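Local atomic coordinates of NANS (YJHS), A 9-O-acetyl N-acetylneuraminic acid esterase (Escherichia coli O157:H7 EDL933, PDB entry 3PT5), a protein that acts as a 9-O-acetyl N-acetylneuraminic acid esterase, probably releasing the 9-O-acetyl group of an alternative sialic acid on which Escherichia coli can grow. Residues A[23-28]-A[127-132]; A[52-57]-A[79-84]; A[61-66]-A[86-91]; A[74-79]-A[105-110]. All coordinates share one frame; numbering follows the deposited sequence.

Contact 1 pairs two parallel strands at the heart of the sheet, and contacts 2 to 4 are nested along the chain within the loop it closes. Contact 2 lies about 8 Å away, centre to centre, and is tied to it by Cys130 N to Asp82 OD1 (2.9 Å). Contact 4 is also about 8 Å from contact 2 between centres; they share Cys79, and Gln54 NE2 meets Pro75 O at 2.9 Å. Contact 3 is peripheral, its centre about 18 Å from that of contact 1, but Gln87 NE2 reaches Cys79 O at 3.0 Å. Gly28 begins a Gly-Gln-Ser-Asn sequence, consistent with the SGNH nucleophile block, so contact 1 probably borders the active site.

Contact 1 (A[23-28]-A[127-132]); sequences VLTVAG and VPCCRG
Strands 20-28 and 122-130 are parallel neighbours in the central sheet of this SGNH hydrolase fold, their axes here 4.3 Å apart and only 6° from parallel. At Val23, CG1 lies anti to the backbone N and meets Val127 CG2 at 3.8 Å, an oblique apolar crossing. Leu24 O then takes the N-H of Val127 within its carbonyl plane. Thr25 turns OG1 beside its own backbone N, where it packs on Val127 CB (3.6 Å) while hydrogen bonding to Thr171 of helix 162-176; its methyl CG2 rests on Val127 O. Val26 carries two rungs of the ladder: its N-H points almost straight at Val127 O (2.9 Å, 176° at the hydrogen), though from above that carbonyl plane, and its own O receives Cys129 N nearly along the C=O axis at 2.8 Å. On the face opposite Thr25, shared by Val26 and Cys130, Val26 CG1 meets Cys130 SG. Ala27 has its CA against that same sulfur, while its CB lies near Cys129 CB at 4.2 Å. Last comes Gly28, whose carbonyl O accepts Arg131 N at 2.9 Å and is approached by Cys130 CA at 3.3 Å in a CA-H...O contact.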
loop_
_atom_site.group_PDB
_atom_site.type_symbol
_atom_site.label_atom_id
_atom_site.label_comp_id
_atom_site.label_asym_id
_atom_site.label_seq_id
_atom_site.Cartn_x
_atom_site.Cartn_y
_atom_site.Cartn_z
ATOM N N VAL A 23 -8.189 3.625 -11.418
ATOM C CA VAL A 23 -8.311 3.334 -9.989
ATOM C C VAL A 23 -7.401 2.148 -9.649
ATOM O O VAL A 23 -7.408 1.130 -10.342
ATOM C CB VAL A 23 -9.783 3.041 -9.584
ATOM C CG1 VAL A 23 -9.860 2.528 -8.155
ATOM C CG2 VAL A 23 -10.680 4.287 -9.753
ATOM N N LEU A 24 -6.583 2.311 -8.603
ATOM C CA LEU A 24 -5.738 1.220 -8.116
ATOM C C LEU A 24 -5.942 1.131 -6.608
ATOM O O LEU A 24 -5.788 2.123 -5.919
ATOM C CB LEU A 24 -4.271 1.501 -8.454
ATOM C CG LEU A 24 -3.222 0.424 -8.199
ATOM C CD1 LEU A 24 -3.356 -0.733 -9.230
ATOM C CD2 LEU A 24 -1.835 1.045 -8.261
ATOM N N THR A 25 -6.340 -0.047 -6.118
ATOM C CA THR A 25 -6.483 -0.278 -4.678
ATOM C C THR A 25 -5.150 -0.781 -4.128
ATOM O O THR A 25 -4.491 -1.559 -4.755
ATOM C CB THR A 25 -7.589 -1.302 -4.406
ATOM O OG1 THR A 25 -8.838 -0.717 -4.806
ATOM C CG2 THR A 25 -7.679 -1.654 -2.919
ATOM N N VAL A 26 -4.780 -0.315 -2.936
ATOM C CA VAL A 26 -3.526 -0.703 -2.298
ATOM C C VAL A 26 -3.910 -1.238 -0.944
ATOM O O VAL A 26 -4.609 -0.553 -0.193
ATOM C CB VAL A 26 -2.532 0.485 -2.184
ATOM C CG1 VAL A 26 -1.232 0.018 -1.537
ATOM C CG2 VAL A 26 -2.243 1.022 -3.581
ATOM N N ALA A 27 -3.521 -2.482 -0.647
ATOM C CA ALA A 27 -3.997 -3.107 0.589
ATOM C C ALA A 27 -2.969 -4.086 1.154
ATOM O O ALA A 27 -1.988 -4.475 0.474
ATOM C CB ALA A 27 -5.329 -3.817 0.315
ATOM N N GLY A 28 -3.176 -4.475 2.419
ATOM C CA GLY A 28 -2.303 -5.381 3.091
ATOM C C GLY A 28 -1.836 -4.891 4.434
ATOM O O GLY A 28 -2.572 -4.175 5.113
ATOM N N VAL A 127 -6.773 3.817 -3.800
ATOM C CA VAL A 127 -7.689 3.448 -2.725
ATOM C C VAL A 127 -6.863 2.745 -1.599
ATOM O O VAL A 127 -6.627 1.556 -1.660
ATOM C CB VAL A 127 -8.869 2.545 -3.232
ATOM C CG1 VAL A 127 -9.874 2.250 -2.103
ATOM C CG2 VAL A 127 -9.581 3.206 -4.425
ATOM N N PRO A 128 -6.394 3.532 -0.597
ATOM C CA PRO A 128 -5.506 2.967 0.417
ATOM C C PRO A 128 -6.297 2.254 1.509
ATOM O O PRO A 128 -7.112 2.879 2.212
ATOM C CB PRO A 128 -4.699 4.190 0.916
ATOM C CG PRO A 128 -5.535 5.365 0.582
ATOM C CD PRO A 128 -6.547 4.992 -0.458
ATOM N N CYS A 129 -6.036 0.947 1.619
ATOM C CA CYS A 129 -6.702 0.069 2.590
ATOM C C CYS A 129 -5.738 -0.834 3.344
ATOM O O CYS A 129 -5.995 -2.022 3.450
ATOM C CB CYS A 129 -7.778 -0.775 1.889
ATOM S SG CYS A 129 -8.990 0.187 0.972
ATOM N N CYS A 130 -4.629 -0.269 3.836
ATOM C CA CYS A 130 -3.624 -1.065 4.538
ATOM C C CYS A 130 -3.695 -0.873 6.035
ATOM O O CYS A 130 -4.157 0.162 6.526
ATOM C CB CYS A 130 -2.230 -0.670 4.070
ATOM S SG CYS A 130 -1.988 -0.665 2.290
ATOM N N ARG A 131 -3.197 -1.864 6.769
ATOM C CA ARG A 131 -3.184 -1.793 8.219
ATOM C C ARG A 131 -1.926 -2.525 8.697
ATOM O O ARG A 131 -1.782 -3.716 8.480
ATOM C CB ARG A 131 -4.486 -2.425 8.782
ATOM C CG ARG A 131 -4.487 -2.652 10.307
ATOM C CD ARG A 131 -4.269 -1.334 10.966
ATOM N NE ARG A 131 -4.651 -1.261 12.373
ATOM C CZ ARG A 131 -3.805 -1.327 13.391
ATOM N NH1 ARG A 131 -2.502 -1.489 13.188
ATOM N NH2 ARG A 131 -4.274 -1.200 14.631
ATOM N N GLY A 132 -1.009 -1.805 9.329
ATOM C CA GLY A 132 0.178 -2.457 9.904
ATOM C C GLY A 132 -0.253 -3.494 10.912
ATOM O O GLY A 132 -1.240 -3.297 11.637
#

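Contact 2 (A[52-57]-A[79-84]); sequences IKQLAR and CPHDVQ
The guanidinium of Arg57 has Val83 CG2 over one face, 3.6 Å above the plane and offset toward the rim, while His81 O lies at its edge. Arg57 NE donates to His81 O at 2.9 Å, the oxygen only 9° out of the guanidinium plane, but the donor stands above the carbonyl plane of His81 rather than on a lone pair. At the imidazole of His81, Ala56 CB comes to 3.9 Å from His81 CD2; Phe58 stacks on this ring and His60 O receives its NE2. The Gln54 side chain crosses His81 at about a right angle, its amide plane 67° from the ring.

Gln54 places CG in the crowded position between backbone N and carbonyl carbon, then extends, which carries OE1 to the N-H of His81 at 2.8 Å. The donor sits in the amide plane on a lone pair, and OE1 also touches Pro80 CB (3.5 Å). NE2 of Gln54 is occupied too, by Pro75 O and by a water at 2.8 Å that donates to Cys79 O. Arg57, bent at chi3 (-54°), is anchored at all three nitrogens: besides NE, NH1 binds Pro128 O and NH2 forms a salt bridge with Asp166, which probably favours the charged form of this buried guanidinium. A weak Asp82 N to Pro80 O bond spans His81. Both peptide groups of His81 are thus gripped, consistent with holding the inverse gamma turn centred on His81 against strand 52-55 of the central sheet.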
loop_
_atom_site.group_PDB
_atom_site.type_symbol
_atom_site.label_atom_id
_atom_site.label_comp_id
_atom_site.label_asym_id
_atom_site.label_seq_id
_atom_site.Cartn_x
_atom_site.Cartn_y
_atom_site.Cartn_z
ATOM N N ILE A 52 -3.109 13.185 -9.300
ATOM C CA ILE A 52 -2.925 11.929 -8.557
ATOM C C ILE A 52 -3.583 12.087 -7.195
ATOM O O ILE A 52 -3.152 12.929 -6.399
ATOM C CB ILE A 52 -1.443 11.610 -8.368
ATOM C CG1 ILE A 52 -0.778 11.425 -9.734
ATOM C CG2 ILE A 52 -1.260 10.345 -7.485
ATOM C CD1 ILE A 52 0.695 11.151 -9.669
ATOM N N LYS A 53 -4.619 11.301 -6.981
ATOM C CA LYS A 53 -5.561 11.462 -5.857
ATOM C C LYS A 53 -5.680 10.182 -5.047
ATOM O O LYS A 53 -5.152 9.128 -5.439
ATOM C CB LYS A 53 -6.943 11.870 -6.388
ATOM C CG LYS A 53 -6.951 13.097 -7.238
ATOM C CD LYS A 53 -6.658 14.352 -6.426
ATOM C CE LYS A 53 -6.820 15.587 -7.320
ATOM N NZ LYS A 53 -6.177 16.757 -6.653
ATOM N N GLN A 54 -6.312 10.303 -3.884
ATOM C CA GLN A 54 -6.632 9.139 -3.067
ATOM C C GLN A 54 -7.996 9.335 -2.461
ATOM O O GLN A 54 -8.502 10.452 -2.428
ATOM C CB GLN A 54 -5.570 8.909 -1.975
ATOM C CG GLN A 54 -5.532 10.040 -0.885
ATOM C CD GLN A 54 -4.476 9.813 0.157
ATOM O OE1 GLN A 54 -4.390 8.715 0.726
ATOM N NE2 GLN A 54 -3.655 10.850 0.436
ATOM N N LEU A 55 -8.593 8.252 -1.991
ATOM C CA LEU A 55 -9.806 8.354 -1.187
ATOM C C LEU A 55 -9.445 8.627 0.258
ATOM O O LEU A 55 -8.737 7.849 0.883
ATOM C CB LEU A 55 -10.669 7.099 -1.297
ATOM C CG LEU A 55 -11.401 6.737 -2.595
ATOM C CD1 LEU A 55 -12.365 5.608 -2.292
ATOM C CD2 LEU A 55 -12.181 7.896 -3.175
ATOM N N ALA A 56 -9.955 9.741 0.789
ATOM C CA ALA A 56 -9.637 10.155 2.169
ATOM C C ALA A 56 -10.188 9.224 3.237
ATOM O O ALA A 56 -11.137 8.493 3.023
ATOM C CB ALA A 56 -10.157 11.570 2.440
ATOM N N ARG A 57 -9.583 9.308 4.423
ATOM C CA ARG A 57 -10.004 8.539 5.582
ATOM C C ARG A 57 -9.986 9.416 6.825
ATOM O O ARG A 57 -10.947 9.382 7.607
ATOM C CB ARG A 57 -9.105 7.315 5.808
ATOM C CG ARG A 57 -9.615 6.402 6.927
ATOM C CD ARG A 57 -8.718 5.177 7.169
ATOM N NE ARG A 57 -8.484 4.396 5.953
ATOM C CZ ARG A 57 -9.263 3.399 5.553
ATOM N NH1 ARG A 57 -8.987 2.726 4.439
ATOM N NH2 ARG A 57 -10.312 3.046 6.286
ATOM N N CYS A 79 2.436 9.817 2.506
ATOM C CA CYS A 79 1.922 9.106 3.678
ATOM C C CYS A 79 0.406 8.996 3.594
ATOM O O CYS A 79 -0.297 9.874 4.095
ATOM C CB CYS A 79 2.370 9.821 4.961
ATOM S SG CYS A 79 2.137 8.814 6.427
ATOM N N PRO A 80 -0.106 7.959 2.898
ATOM C CA PRO A 80 -1.522 7.906 2.533
ATOM C C PRO A 80 -2.503 7.612 3.668
ATOM O O PRO A 80 -2.130 7.313 4.803
ATOM C CB PRO A 80 -1.571 6.737 1.511
ATOM C CG PRO A 80 -0.183 6.610 0.979
ATOM C CD PRO A 80 0.664 6.906 2.206
ATOM N N HIS A 81 -3.782 7.662 3.302
ATOM C CA HIS A 81 -4.907 7.483 4.184
ATOM C C HIS A 81 -5.281 6.020 4.410
ATOM O O HIS A 81 -6.417 5.607 4.254
ATOM C CB HIS A 81 -6.078 8.293 3.645
ATOM C CG HIS A 81 -6.044 9.738 4.042
ATOM N ND1 HIS A 81 -4.921 10.530 3.930
ATOM C CD2 HIS A 81 -7.013 10.527 4.568
ATOM C CE1 HIS A 81 -5.204 11.749 4.368
ATOM N NE2 HIS A 81 -6.469 11.771 4.749
ATOM N N ASP A 82 -4.284 5.232 4.782
ATOM C CA ASP A 82 -4.540 3.838 5.137
ATOM C C ASP A 82 -5.285 3.749 6.464
ATOM O O ASP A 82 -5.462 4.764 7.156
ATOM C CB ASP A 82 -3.209 3.087 5.134
ATOM C CG ASP A 82 -2.655 2.886 3.690
ATOM O OD1 ASP A 82 -3.312 2.158 2.915
ATOM O OD2 ASP A 82 -1.578 3.441 3.329
ATOM N N VAL A 83 -5.734 2.545 6.825
ATOM C CA VAL A 83 -6.485 2.339 8.057
ATOM C C VAL A 83 -5.652 2.741 9.264
ATOM O O VAL A 83 -6.174 3.330 10.240
ATOM C CB VAL A 83 -6.908 0.861 8.194
ATOM C CG1 VAL A 83 -7.764 0.651 9.427
ATOM C CG2 VAL A 83 -7.630 0.397 6.929
ATOM N N GLN A 84 -4.361 2.423 9.213
ATOM C CA GLN A 84 -3.432 2.937 10.206
ATOM C C GLN A 84 -2.820 4.272 9.798
ATOM O O GLN A 84 -2.240 4.402 8.712
ATOM C CB GLN A 84 -2.326 1.935 10.456
ATOM C CG GLN A 84 -1.458 2.314 11.626
ATOM C CD GLN A 84 -0.272 1.412 11.753
ATOM O OE1 GLN A 84 0.012 0.608 10.844
ATOM N NE2 GLN A 84 0.463 1.553 12.850
HETATM O O HOH W 1 -1.938 11.954 2.380
#

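Contact 3 (A[61-66]-A[86-91]); sequences THPGGP and MQSYHH
One hydrogen bond joins these two loops: Gln87 NE2 donates to Thr61 O at 3.2 Å with 167° at the hydrogen, although the position of that oxygen is less certain than most. The same NE2 has its stronger partner in Cys79 O, so it is held both by its own loop and by the 61-66 loop. Gln87 gets there with CG beside its backbone N (chi1 -59°) and an extended chain beyond.

Van der Waals contact supplies the remainder. Gln87 OE1 lies against His62 CA at 3.4 Å and Pro63 CD at 3.6 Å, and the ring of Pro63 crosses the aliphatic part of the glutamine obliquely, Pro63 CD lying 3.9 Å from Gln87 CB.

Beta turns lie on both sides: Thr61 O comes just before one, and Gln87 is the second residue of the other. His62 to Gly65 form a type II turn closed by Gly65 N to His62 O, with Gly64 at a positive phi of 88°; Thr61 N to Pro66 O spans its base. Met86 to Tyr89 form a type I turn closed by Tyr89 N to Met86 O at 3.0 Å, and Tyr89 is then the centre of an inverse gamma turn.

Ring contacts accompany the turns. Within the segments, Gly65 CA lies over one face of His62, Met86 CE over the rim of Tyr89, and Ser88 O above the centre of the His90 ring. From outside, Tyr101 meets the His62 ring with nearly parallel planes, and His97 stacks on His90.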
loop_
_atom_site.group_PDB
_atom_site.type_symbol
_atom_site.label_atom_id
_atom_site.label_comp_id
_atom_site.label_asym_id
_atom_site.label_seq_id
_atom_site.Cartn_x
_atom_site.Cartn_y
_atom_site.Cartn_z
ATOM N N THR A 61 -6.463 16.227 5.639
ATOM C CA THR A 61 -5.688 15.580 4.583
ATOM C C THR A 61 -4.322 15.157 5.101
ATOM O O THR A 61 -3.777 14.123 4.680
ATOM C CB THR A 61 -5.546 16.468 3.344
ATOM O OG1 THR A 61 -4.922 17.709 3.689
ATOM C CG2 THR A 61 -6.900 16.725 2.754
ATOM N N HIS A 62 -3.796 15.949 6.028
ATOM C CA HIS A 62 -2.511 15.741 6.681
ATOM C C HIS A 62 -2.498 16.656 7.916
ATOM O O HIS A 62 -3.382 17.521 8.035
ATOM C CB HIS A 62 -1.345 16.049 5.722
ATOM C CG HIS A 62 -1.332 17.454 5.204
ATOM N ND1 HIS A 62 -0.612 18.465 5.808
ATOM C CD2 HIS A 62 -1.892 18.000 4.098
ATOM C CE1 HIS A 62 -0.754 19.579 5.107
ATOM N NE2 HIS A 62 -1.545 19.329 4.082
ATOM N N PRO A 63 -1.517 16.486 8.827
ATOM C CA PRO A 63 -1.585 17.311 10.031
ATOM C C PRO A 63 -1.438 18.803 9.679
ATOM O O PRO A 63 -0.473 19.213 9.019
ATOM C CB PRO A 63 -0.418 16.794 10.884
ATOM C CG PRO A 63 -0.136 15.397 10.329
ATOM C CD PRO A 63 -0.411 15.504 8.888
ATOM N N GLY A 64 -2.453 19.582 10.046
ATOM C CA GLY A 64 -2.436 21.008 9.795
ATOM C C GLY A 64 -3.004 21.366 8.442
ATOM O O GLY A 64 -2.994 22.540 8.064
ATOM N N GLY A 65 -3.548 20.363 7.745
ATOM C CA GLY A 65 -4.086 20.552 6.403
ATOM C C GLY A 65 -5.607 20.696 6.448
ATOM O O GLY A 65 -6.210 20.642 7.528
ATOM N N PRO A 66 -6.241 20.838 5.284
ATOM C CA PRO A 66 -7.707 20.993 5.250
ATOM C C PRO A 66 -8.508 19.822 5.810
ATOM O O PRO A 66 -8.052 18.675 5.778
ATOM C CB PRO A 66 -8.035 21.129 3.763
ATOM C CG PRO A 66 -6.778 21.170 3.032
ATOM C CD PRO A 66 -5.614 21.029 3.960
ATOM N N MET A 86 -0.114 6.929 9.836
ATOM C CA MET A 86 1.320 7.069 10.115
ATOM C C MET A 86 1.814 8.515 10.022
ATOM O O MET A 86 3.013 8.768 10.135
ATOM C CB MET A 86 2.143 6.199 9.135
ATOM C CG MET A 86 1.790 4.701 9.114
ATOM S SD MET A 86 1.955 3.885 10.711
ATOM C CE MET A 86 3.741 3.765 10.782
ATOM N N GLN A 87 0.902 9.464 9.815
ATOM C CA GLN A 87 1.282 10.815 9.420
ATOM C C GLN A 87 1.996 11.613 10.494
ATOM O O GLN A 87 2.639 12.605 10.178
ATOM C CB GLN A 87 0.075 11.585 8.884
ATOM C CG GLN A 87 -0.611 10.942 7.678
ATOM C CD GLN A 87 -1.619 11.871 7.115
ATOM O OE1 GLN A 87 -2.301 12.582 7.870
ATOM N NE2 GLN A 87 -1.771 11.866 5.793
ATOM N N SER A 88 1.892 11.167 11.745
ATOM C CA SER A 88 2.614 11.780 12.869
ATOM C C SER A 88 3.931 11.081 13.272
ATOM O O SER A 88 4.609 11.512 14.203
ATOM C CB SER A 88 1.685 11.955 14.088
ATOM O OG SER A 88 0.610 12.843 13.781
ATOM N N TYR A 89 4.316 10.028 12.547
ATOM C CA TYR A 89 5.594 9.396 12.816
ATOM C C TYR A 89 6.714 10.176 12.129
ATOM O O TYR A 89 7.364 9.643 11.222
ATOM C CB TYR A 89 5.586 7.961 12.305
ATOM C CG TYR A 89 4.849 6.995 13.189
ATOM C CD1 TYR A 89 3.468 6.875 13.114
ATOM C CD2 TYR A 89 5.542 6.179 14.081
ATOM C CE1 TYR A 89 2.770 5.947 13.902
ATOM C CE2 TYR A 89 4.862 5.245 14.869
ATOM C CZ TYR A 89 3.476 5.161 14.794
ATOM O OH TYR A 89 2.788 4.248 15.582
ATOM N N HIS A 90 6.933 11.424 12.532
ATOM C CA HIS A 90 7.883 12.282 11.839
ATOM C C HIS A 90 9.305 11.821 12.010
ATOM O O HIS A 90 9.693 11.306 13.087
ATOM C CB HIS A 90 7.811 13.734 12.341
ATOM C CG HIS A 90 6.425 14.297 12.360
ATOM N ND1 HIS A 90 5.537 14.148 11.311
ATOM C CD2 HIS A 90 5.778 15.031 13.297
ATOM C CE1 HIS A 90 4.393 14.745 11.611
ATOM N NE2 HIS A 90 4.525 15.307 12.804
ATOM N N HIS A 91 10.094 12.042 10.958
ATOM C CA HIS A 91 11.520 11.882 11.027
ATOM C C HIS A 91 12.097 12.996 11.926
ATOM O O HIS A 91 11.626 14.135 11.878
ATOM C CB HIS A 91 12.076 12.023 9.607
ATOM C CG HIS A 91 13.499 11.635 9.491
ATOM N ND1 HIS A 91 14.528 12.486 9.829
ATOM C CD2 HIS A 91 14.081 10.482 9.077
ATOM C CE1 HIS A 91 15.684 11.886 9.614
ATOM N NE2 HIS A 91 15.442 10.664 9.160
#

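Contact 4 (A[74-79]-A[105-110]); sequences IPLTHC and GQALHI
Two leucines make the tight half of this contact. Leu76 and Leu108 both set CG anti to the backbone N (chi1 170° and 173°) and slide past each other in opposite directions. Leu76 CD2 comes down on the helix backbone at Leu108 CA (3.6 Å), and Leu108 CD1 meets Leu76 CG at 4.2 Å. The two branches of Leu108 reach to two places along residues 76-78: CD1 toward Leu76 O, CD2 toward His78 N (3.8 Å), with CB against Thr77 O. Leu76 thereby joins the exit of edge strand 73-75 to helix 107-114, which leads on to strand 122-130, where Ile126 touches both Leu76 and Ala107. This is helix-on-sheet packing at the flank of the alpha/beta fold.

The other half is polar and water-mediated. A water donates to Thr77 O and to Gly105 O and accepts from Leu108 N, at 2.9 Å from that nitrogen, so it serves an amide near the N-terminal end of the helix and links it to the strand exit. The firm point on this side is direct: Gly105 N donates to His78 O at 2.8 Å, arriving nearly along the C=O axis. The His78 ring turns away from the helix, and its NE2 bonds to Tyr101 O.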
loop_
_atom_site.group_PDB
_atom_site.type_symbol
_atom_site.label_atom_id
_atom_site.label_comp_id
_atom_site.label_asym_id
_atom_site.label_seq_id
_atom_site.Cartn_x
_atom_site.Cartn_y
_atom_site.Cartn_z
ATOM N N ILE A 74 -8.960 13.474 -2.518
ATOM C CA ILE A 74 -7.952 14.404 -2.020
ATOM C C ILE A 74 -6.579 14.082 -2.650
ATOM O O ILE A 74 -6.397 13.025 -3.249
ATOM C CB ILE A 74 -7.877 14.400 -0.458
ATOM C CG1 ILE A 74 -7.391 13.038 0.045
ATOM C CG2 ILE A 74 -9.231 14.776 0.137
ATOM C CD1 ILE A 74 -6.917 13.035 1.525
ATOM N N PRO A 75 -5.617 15.001 -2.530
ATOM C CA PRO A 75 -4.290 14.690 -3.067
ATOM C C PRO A 75 -3.661 13.450 -2.434
ATOM O O PRO A 75 -3.780 13.221 -1.226
ATOM C CB PRO A 75 -3.460 15.917 -2.728
ATOM C CG PRO A 75 -4.483 17.056 -2.595
ATOM C CD PRO A 75 -5.689 16.366 -1.970
ATOM N N LEU A 76 -2.997 12.651 -3.266
ATOM C CA LEU A 76 -2.217 11.529 -2.723
ATOM C C LEU A 76 -0.843 12.043 -2.365
ATOM O O LEU A 76 -0.241 12.784 -3.132
ATOM C CB LEU A 76 -2.107 10.400 -3.736
ATOM C CG LEU A 76 -1.138 9.271 -3.389
ATOM C CD1 LEU A 76 -1.551 8.500 -2.162
ATOM C CD2 LEU A 76 -1.039 8.341 -4.616
ATOM N N THR A 77 -0.350 11.654 -1.188
ATOM C CA THR A 77 0.965 12.129 -0.754
ATOM C C THR A 77 1.828 10.939 -0.361
ATOM O O THR A 77 1.430 9.789 -0.558
ATOM C CB THR A 77 0.905 13.178 0.405
ATOM O OG1 THR A 77 0.585 12.544 1.656
ATOM C CG2 THR A 77 -0.172 14.243 0.111
ATOM N N HIS A 78 3.007 11.225 0.178
ATOM C CA HIS A 78 3.919 10.140 0.594
ATOM C C HIS A 78 3.422 9.301 1.766
ATOM O O HIS A 78 3.908 8.186 1.985
ATOM C CB HIS A 78 5.285 10.715 0.921
ATOM C CG HIS A 78 5.254 11.655 2.082
ATOM N ND1 HIS A 78 4.987 13.003 1.930
ATOM C CD2 HIS A 78 5.421 11.447 3.411
ATOM C CE1 HIS A 78 4.998 13.582 3.123
ATOM N NE2 HIS A 78 5.245 12.664 4.038
ATOM N N CYS A 79 2.436 9.817 2.506
ATOM C CA CYS A 79 1.922 9.106 3.678
ATOM C C CYS A 79 0.406 8.996 3.594
ATOM O O CYS A 79 -0.297 9.874 4.095
ATOM C CB CYS A 79 2.370 9.821 4.961
ATOM S SG CYS A 79 2.137 8.814 6.427
ATOM N N GLY A 105 5.427 5.865 2.025
ATOM C CA GLY A 105 4.850 4.691 1.357
ATOM C C GLY A 105 4.972 4.828 -0.150
ATOM O O GLY A 105 5.007 5.957 -0.654
ATOM N N GLN A 106 4.957 3.698 -0.862
ATOM C CA GLN A 106 5.164 3.664 -2.309
ATOM C C GLN A 106 3.947 3.985 -3.164
ATOM O O GLN A 106 4.092 4.028 -4.380
ATOM C CB GLN A 106 5.693 2.290 -2.768
ATOM C CG GLN A 106 4.734 1.100 -2.500
ATOM C CD GLN A 106 4.996 0.414 -1.153
ATOM O OE1 GLN A 106 5.539 1.037 -0.234
ATOM N NE2 GLN A 106 4.618 -0.862 -1.034
ATOM N N ALA A 107 2.741 4.159 -2.590
ATOM C CA ALA A 107 1.542 4.333 -3.451
ATOM C C ALA A 107 1.739 5.557 -4.369
ATOM O O ALA A 107 1.413 5.524 -5.566
ATOM C CB ALA A 107 0.294 4.509 -2.610
ATOM N N LEU A 108 2.301 6.636 -3.804
ATOM C CA LEU A 108 2.505 7.858 -4.585
ATOM C C LEU A 108 3.419 7.614 -5.793
ATOM O O LEU A 108 3.172 8.129 -6.882
ATOM C CB LEU A 108 3.079 8.977 -3.709
ATOM C CG LEU A 108 3.497 10.271 -4.427
ATOM C CD1 LEU A 108 2.275 10.907 -5.127
ATOM C CD2 LEU A 108 4.088 11.250 -3.416
ATOM N N HIS A 109 4.470 6.831 -5.582
ATOM C CA HIS A 109 5.491 6.582 -6.597
ATOM C C HIS A 109 5.025 5.638 -7.670
ATOM O O HIS A 109 5.381 5.814 -8.835
ATOM C CB HIS A 109 6.736 6.078 -5.897
ATOM C CG HIS A 109 7.101 6.939 -4.745
ATOM N ND1 HIS A 109 6.751 6.624 -3.450
ATOM C CD2 HIS A 109 7.648 8.182 -4.698
ATOM C CE1 HIS A 109 7.131 7.604 -2.648
ATOM N NE2 HIS A 109 7.678 8.558 -3.377
ATOM N N ILE A 110 4.181 4.686 -7.278
ATOM C CA ILE A 110 3.475 3.843 -8.275
ATOM C C ILE A 110 2.625 4.729 -9.171
ATOM O O ILE A 110 2.793 4.723 -10.394
ATOM C CB ILE A 110 2.665 2.734 -7.605
ATOM C CG1 ILE A 110 3.656 1.782 -6.940
ATOM C CG2 ILE A 110 1.789 2.009 -8.641
ATOM C CD1 ILE A 110 3.003 0.785 -5.948
HETATM O O HOH W 2 2.385 7.099 -0.965
#